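PDB 2BAC: putative aminooxidase from Propionibacterium acnes, which probably isomerises polyunsaturated fatty acids with the help of bound FAD. Local coordinates for residues A[280-285]-A[327-332]. Sequence-based numbering, arbitrary orientation.
With ODT ((11E,13E,15Z)-octadeca-11,13,15-trienoic acid), chain E.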
loop_
_atom_site.group_PDB
_atom_site.type_symbol
_atom_site.label_atom_id
_atom_site.label_comp_id
_atom_site.label_asym_id
_atom_site.label_seq_id
_atom_site.Cartn_x
_atom_site.Cartn_y
_atom_site.Cartn_z
ATOM N N GLN A 280 3.260 -9.700 -5.349
ATOM C CA GLN A 280 3.279 -10.768 -4.356
ATOM C C GLN A 280 4.395 -10.501 -3.334
ATOM O O GLN A 280 5.523 -10.968 -3.474
ATOM C CB GLN A 280 3.411 -12.124 -5.057
ATOM C CG GLN A 280 2.223 -12.382 -5.987
ATOM C CD GLN A 280 2.394 -13.607 -6.862
ATOM O OE1 GLN A 280 2.654 -14.713 -6.369
ATOM N NE2 GLN A 280 2.228 -13.424 -8.169
ATOM N N TYR A 281 4.049 -9.720 -2.308
ATOM C CA TYR A 281 4.996 -9.232 -1.292
ATOM C C TYR A 281 4.921 -10.148 -0.049
ATOM O O TYR A 281 3.842 -10.307 0.562
ATOM C CB TYR A 281 4.626 -7.776 -0.968
ATOM C CG TYR A 281 5.623 -6.951 -0.186
ATOM C CD1 TYR A 281 7.001 -7.093 -0.380
ATOM C CD2 TYR A 281 5.177 -5.970 0.731
ATOM C CE1 TYR A 281 7.914 -6.313 0.335
ATOM C CE2 TYR A 281 6.081 -5.178 1.442
ATOM C CZ TYR A 281 7.446 -5.363 1.243
ATOM O OH TYR A 281 8.353 -4.592 1.934
ATOM N N MET A 282 6.059 -10.778 0.287
ATOM C CA MET A 282 6.117 -11.810 1.328
ATOM C C MET A 282 6.895 -11.375 2.562
ATOM O O MET A 282 8.043 -10.952 2.463
ATOM C CB MET A 282 6.739 -13.103 0.792
ATOM C CG MET A 282 6.732 -14.253 1.801
ATOM S SD MET A 282 6.911 -15.839 0.976
ATOM C CE MET A 282 8.454 -16.482 1.616
ATOM N N VAL A 283 6.242 -11.514 3.712
ATOM C CA VAL A 283 6.779 -11.147 5.004
ATOM C C VAL A 283 6.936 -12.426 5.822
ATOM O O VAL A 283 6.051 -13.295 5.802
ATOM C CB VAL A 283 5.813 -10.175 5.752
ATOM C CG1 VAL A 283 6.400 -9.745 7.113
ATOM C CG2 VAL A 283 5.443 -8.950 4.854
ATOM N N ASP A 284 8.063 -12.545 6.528
ATOM C CA ASP A 284 8.258 -13.628 7.489
ATOM C C ASP A 284 8.620 -13.074 8.864
ATOM O O ASP A 284 9.621 -12.356 8.986
ATOM C CB ASP A 284 9.360 -14.576 7.013
ATOM C CG ASP A 284 8.958 -15.390 5.797
ATOM O OD1 ASP A 284 8.594 -16.572 5.989
ATOM O OD2 ASP A 284 9.007 -14.857 4.661
ATOM N N ALA A 285 7.812 -13.406 9.882
ATOM C CA ALA A 285 8.088 -13.050 11.281
ATOM C C ALA A 285 9.057 -14.042 11.876
ATOM O O ALA A 285 8.690 -15.208 12.082
ATOM C CB ALA A 285 6.808 -13.050 12.112
ATOM N N THR A 327 11.144 -10.026 7.831
ATOM C CA THR A 327 11.870 -9.898 6.566
ATOM C C THR A 327 10.907 -9.634 5.425
ATOM O O THR A 327 9.738 -10.053 5.490
ATOM C CB THR A 327 12.652 -11.172 6.240
ATOM O OG1 THR A 327 11.742 -12.278 6.042
ATOM C CG2 THR A 327 13.711 -11.468 7.359
ATOM N N TYR A 328 11.407 -8.971 4.375
ATOM C CA TYR A 328 10.584 -8.540 3.234
ATOM C C TYR A 328 11.205 -8.886 1.879
ATOM O O TYR A 328 12.368 -8.540 1.606
ATOM C CB TYR A 328 10.303 -7.031 3.325
ATOM C CG TYR A 328 9.696 -6.651 4.654
ATOM C CD1 TYR A 328 8.322 -6.518 4.803
ATOM C CD2 TYR A 328 10.505 -6.501 5.790
ATOM C CE1 TYR A 328 7.757 -6.206 6.038
ATOM C CE2 TYR A 328 9.958 -6.193 7.034
ATOM C CZ TYR A 328 8.585 -6.049 7.157
ATOM O OH TYR A 328 8.060 -5.752 8.389
ATOM N N LEU A 329 10.419 -9.564 1.031
ATOM C CA LEU A 329 10.871 -9.966 -0.309
ATOM C C LEU A 329 9.722 -9.950 -1.335
ATOM O O LEU A 329 8.549 -10.053 -0.970
ATOM C CB LEU A 329 11.524 -11.362 -0.262
ATOM C CG LEU A 329 10.673 -12.602 0.080
ATOM C CD1 LEU A 329 10.032 -13.195 -1.151
ATOM C CD2 LEU A 329 11.520 -13.676 0.803
ATOM N N LEU A 330 10.072 -9.833 -2.613
ATOM C CA LEU A 330 9.092 -9.876 -3.687
ATOM C C LEU A 330 9.204 -11.165 -4.482
ATOM O O LEU A 330 10.308 -11.636 -4.757
ATOM C CB LEU A 330 9.254 -8.666 -4.613
ATOM C CG LEU A 330 8.375 -7.452 -4.311
ATOM C CD1 LEU A 330 8.737 -6.285 -5.247
ATOM C CD2 LEU A 330 6.870 -7.786 -4.419
ATOM N N ARG A 331 8.055 -11.738 -4.842
ATOM C CA ARG A 331 8.018 -13.007 -5.569
ATOM C C ARG A 331 7.714 -12.873 -7.067
ATOM O O ARG A 331 7.733 -13.874 -7.781
ATOM C CB ARG A 331 6.988 -13.939 -4.926
ATOM C CG ARG A 331 7.319 -14.331 -3.502
ATOM C CD ARG A 331 6.174 -15.090 -2.847
ATOM N NE ARG A 331 5.885 -16.316 -3.579
ATOM C CZ ARG A 331 4.748 -16.996 -3.516
ATOM N NH1 ARG A 331 3.767 -16.595 -2.730
ATOM N NH2 ARG A 331 4.593 -18.107 -4.243
ATOM N N ASN A 332 7.472 -11.654 -7.549
ATOM C CA ASN A 332 7.038 -11.417 -8.928
ATOM C C ASN A 332 7.714 -10.210 -9.619
ATOM O O ASN A 332 8.077 -9.228 -8.972
ATOM C CB ASN A 332 5.519 -11.200 -8.942
ATOM C CG ASN A 332 5.130 -9.826 -8.403
ATOM O OD1 ASN A 332 5.208 -9.581 -7.203
ATOM N ND2 ASN A 332 4.745 -8.910 -9.306
HETATM O O1 ODT E . 14.214 2.473 7.266
HETATM C C1 ODT E . 14.242 2.497 8.509
HETATM O O2 ODT E . 14.844 3.387 9.155
HETATM C C2 ODT E . 13.506 1.393 9.210
HETATM C C3 ODT E . 12.706 0.628 8.156
HETATM C C4 ODT E . 12.434 -0.811 8.573
HETATM C C5 ODT E . 12.148 -1.664 7.344
HETATM C C6 ODT E . 10.656 -1.911 7.255
HETATM C C7 ODT E . 10.219 -2.419 5.897
HETATM C C8 ODT E . 8.978 -1.671 5.442
HETATM C C9 ODT E . 8.145 -2.648 4.648
HETATM C C10 ODT E . 7.040 -2.081 3.759
HETATM C C11 ODT E . 6.689 -0.612 3.824
HETATM C C12 ODT E . 5.737 -0.318 2.949
HETATM C C13 ODT E . 5.108 0.970 2.670
HETATM C C14 ODT E . 5.359 2.123 3.251
HETATM C C15 ODT E . 4.576 3.256 2.770
HETATM C C16 ODT E . 4.725 4.493 3.254
HETATM C C17 ODT E . 5.711 4.862 4.351
HETATM C C18 ODT E . 5.617 6.349 4.655
HETATM O O HOH W 1 10.286 -12.453 3.736
#
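Residues 280-285 and 327-332 run antiparallel, the strand axes 4.8 Å apart at their closest and their directions 158° apart. Met-282 faces Leu-329, and Asp-284 faces Thr-327, as hydrogen-bonded pairs; Val-283 with Tyr-328, between them, and Tyr-281 with Leu-330, beyond Met-282, are non-hydrogen-bonded pairs. The Met-282 N to Leu-329 O bond is nearly straight, 2.9 Å long. Where the second strand ends, Arg-331 N still reaches Gln-280 O, and then a side chain takes over: Asn-332 OD1 accepts from Gln-280 N at 2.7 Å, with the N-H coming from above the carbonyl plane. Asn-332 reaches back this way because its CG sits between its own backbone N and carbonyl carbon (chi1 75°).

Both strands belong to the mixed sheet of this flavin-containing amine oxidoreductase fold, with 277-288 flanked by 325-330 and 359-373. The sheet face bearing Tyr-281, Val-283, Tyr-328 and Leu-330 looks onto the ligands: FAD touches the first three, and the octadecatrienoic acid meets both tyrosines. Tyr-281 brings OH to 3.3 Å from C9 of the fatty acid, whose C10 lies at the ring edge, while the same hydroxyl is hydrogen-bonded to Ala-167 O. The ring of Tyr-328 offers one face to C9, its CE1 3.8 Å away; Val-283 CG2 lies alongside that ring, and Tyr-281 CZ packs against Tyr-328 CD1 with the two planes 36° apart.

On the other face, Leu-329 CD1 rests on Met-282 CB at 3.8 Å, and helix 341-355 packs against Leu-329 and Thr-327. A water bridges Met-282 O, Asp-284 OD2 and Thr-327 OG1, the last 2.7 Å away. Further along, Gln-280 OE1 sits over the centre of the Arg-331 guanidinium, whose NE is bonded to Lys-339 O.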